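PDB 3M7N: exosome complex component Rrp42 from Archaeoglobus fulgidus, which is predicted to be a non-catalytic component of the RNA-degrading exosome that contributes to structuring the active site of its partner Rrp41. Local coordinates for residues V244-N247 with C248-L252. Sequence-based numbering, arbitrary orientation.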
ATOM      1  N   VAL H 244      -0.104 -18.585  40.161  1.00 25.99           N
ATOM      2  CA  VAL H 244       1.295 -18.247  39.966  1.00 23.34           C
ATOM      3  C   VAL H 244       1.453 -16.773  39.582  1.00 26.85           C
ATOM      4  O   VAL H 244       2.335 -16.086  40.110  1.00 25.98           O
ATOM      5  CB  VAL H 244       1.935 -19.186  38.913  1.00 31.24           C
ATOM      6  CG1 VAL H 244       3.229 -18.594  38.353  1.00 27.74           C
ATOM      7  CG2 VAL H 244       2.180 -20.572  39.508  1.00 24.62           C
ATOM      8  N   SER H 245       0.559 -16.281  38.712  1.00 25.25           N
ATOM      9  CA  SER H 245       0.660 -14.926  38.159  1.00 24.88           C
ATOM     10  C   SER H 245       0.355 -13.837  39.178  1.00 25.41           C
ATOM     11  O   SER H 245       1.063 -12.833  39.266  1.00 24.13           O
ATOM     12  CB  SER H 245      -0.254 -14.739  36.934  1.00 20.90           C
ATOM     13  OG  SER H 245       0.107 -15.610  35.890  1.00 22.65           O
ATOM     14  N   ILE H 246      -0.722 -14.021  39.924  1.00 25.72           N
ATOM     15  CA  ILE H 246      -1.052 -13.088  40.982  1.00 26.75           C
ATOM     16  C   ILE H 246       0.155 -12.974  41.904  1.00 24.28           C
ATOM     17  O   ILE H 246       0.580 -11.886  42.243  1.00 24.83           O
ATOM     18  CB  ILE H 246      -2.301 -13.547  41.778  1.00 30.93           C
ATOM     19  CG1 ILE H 246      -3.524 -13.645  40.847  1.00 26.98           C
ATOM     20  CG2 ILE H 246      -2.560 -12.615  42.966  1.00 27.24           C
ATOM     21  CD1 ILE H 246      -4.788 -14.173  41.522  1.00 24.29           C
ATOM     22  N   ASN H 247       0.726 -14.117  42.265  1.00 25.62           N
ATOM     23  CA  ASN H 247       1.916 -14.134  43.102  1.00 26.09           C
ATOM     24  C   ASN H 247       3.090 -13.368  42.471  1.00 28.73           C
ATOM     25  O   ASN H 247       3.616 -12.437  43.087  1.00 29.75           O
ATOM     26  CB  ASN H 247       2.307 -15.577  43.459  1.00 29.28           C
ATOM     27  CG  ASN H 247       3.229 -15.656  44.670  1.00 36.89           C
ATOM     28  OD1 ASN H 247       2.769 -15.657  45.815  1.00 38.71           O
ATOM     29  ND2 ASN H 247       4.535 -15.729  44.422  1.00 34.84           N
ATOM     30  N   CYS H 248       3.494 -13.758  41.254  1.00 28.96           N
ATOM     31  CA  CYS H 248       4.560 -13.055  40.511  1.00 23.46           C
ATOM     32  C   CYS H 248       4.362 -11.545  40.444  1.00 25.26           C
ATOM     33  O   CYS H 248       5.312 -10.783  40.585  1.00 27.07           O
ATOM     34  CB  CYS H 248       4.661 -13.570  39.073  1.00 22.15           C
ATOM     35  SG  CYS H 248       5.367 -15.191  38.894  1.00 28.11           S
ATOM     36  N   ALA H 249       3.124 -11.129  40.191  1.00 24.43           N
ATOM     37  CA  ALA H 249       2.756  -9.722  40.122  1.00 24.82           C
ATOM     38  C   ALA H 249       3.046  -9.010  41.447  1.00 29.99           C
ATOM     39  O   ALA H 249       3.488  -7.854  41.469  1.00 28.64           O
ATOM     40  CB  ALA H 249       1.259  -9.591  39.757  1.00 18.75           C
ATOM     41  N   ARG H 250       2.781  -9.707  42.549  1.00 30.47           N
ATOM     42  CA  ARG H 250       3.030  -9.168  43.880  1.00 34.20           C
ATOM     43  C   ARG H 250       4.518  -8.942  44.096  1.00 32.08           C
ATOM     44  O   ARG H 250       4.916  -7.868  44.515  1.00 33.77           O
ATOM     45  CB  ARG H 250       2.472 -10.092  44.979  1.00 35.68           C
ATOM     46  CG  ARG H 250       1.113  -9.674  45.555  1.00 42.55           C
ATOM     47  CD  ARG H 250       0.970 -10.118  47.022  1.00 41.81           C
ATOM     48  NE  ARG H 250       1.624 -11.404  47.243  1.00 38.25           N
ATOM     49  CZ  ARG H 250       1.064 -12.585  46.999  1.00 39.19           C
ATOM     50  NH1 ARG H 250       1.749 -13.702  47.218  1.00 37.49           N
ATOM     51  NH2 ARG H 250      -0.181 -12.655  46.548  1.00 39.65           N
ATOM     52  N   LYS H 251       5.339  -9.954  43.825  1.00 30.06           N
ATOM     53  CA  LYS H 251       6.790  -9.778  43.926  1.00 35.11           C
ATOM     54  C   LYS H 251       7.249  -8.571  43.104  1.00 39.28           C
ATOM     55  O   LYS H 251       7.972  -7.697  43.594  1.00 46.57           O
ATOM     56  CB  LYS H 251       7.519 -11.014  43.420  1.00 33.71           C
ATOM     57  CG  LYS H 251       7.623 -12.162  44.414  1.00 43.78           C
ATOM     58  CD  LYS H 251       6.392 -12.268  45.285  1.00 44.91           C
ATOM     59  CE  LYS H 251       6.593 -13.261  46.431  1.00 46.23           C
ATOM     60  NZ  LYS H 251       5.674 -12.927  47.575  1.00 50.35           N
ATOM     61  N   LEU H 252       6.824  -8.530  41.848  1.00 29.29           N
ATOM     62  CA  LEU H 252       7.165  -7.433  40.971  1.00 34.07           C
ATOM     63  C   LEU H 252       6.801  -6.107  41.596  1.00 36.14           C
ATOM     64  O   LEU H 252       7.569  -5.141  41.544  1.00 38.59           O
ATOM     65  CB  LEU H 252       6.463  -7.602  39.615  1.00 27.65           C
ATOM     66  CG  LEU H 252       7.197  -8.610  38.724  1.00 29.80           C
ATOM     67  CD1 LEU H 252       6.492  -8.814  37.403  1.00 24.75           C
ATOM     68  CD2 LEU H 252       8.643  -8.150  38.505  1.00 27.73           C
TER
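Asn247 and Arg250, three residues apart on one helix, illustrate how neighbouring polar side chains share its outer surface. The amide of Asn247, carried by a CG trans to N (chi1 -161°), crosses obliquely near the NH1 rim of the guanidinium of Arg250, whose chain bends at chi3 and folds back over the preceding turn. The amide and guanidinium planes are almost perpendicular, 88° apart. Asn247 OD1 lies 2.6 Å from Arg250 NH1, but the angle is too poor for a hydrogen bond, leaving a close polar approach. Arg250 NH2 has a firmer partner, a salt bridge to Asp220, which would hold the guanidinium in this bent-back pose while CA of Asn247 lies over one face, offset toward its rim. On the other flank of the amide, the aliphatic part of Lys251 crosses it, with CE 3.8 Å from Asn247 ND2. Replacing Asn247 by an alanine would probably leave a gap between the arginine and lysine chains and let the lysine methylenes move more freely.

The inner face is built from smaller groups. Cys248 directs SG back along the helix to 4.1 Å from CG1 of Val244, and its side chain, like those of Ser245 and Ala249, packs on Val187. Backbone bonds link the turns, among them Cys248 N to Val244 O at 2.8 Å and Lys251 N to Asn247 O at 3.1 Å. Together these contacts describe an amphipathic alpha-helix, 235-253, laid against the four-stranded antiparallel sheet in the second domain of an RNase PH-family subunit, its polar i to i+3 and i to i+4 neighbours facing outward.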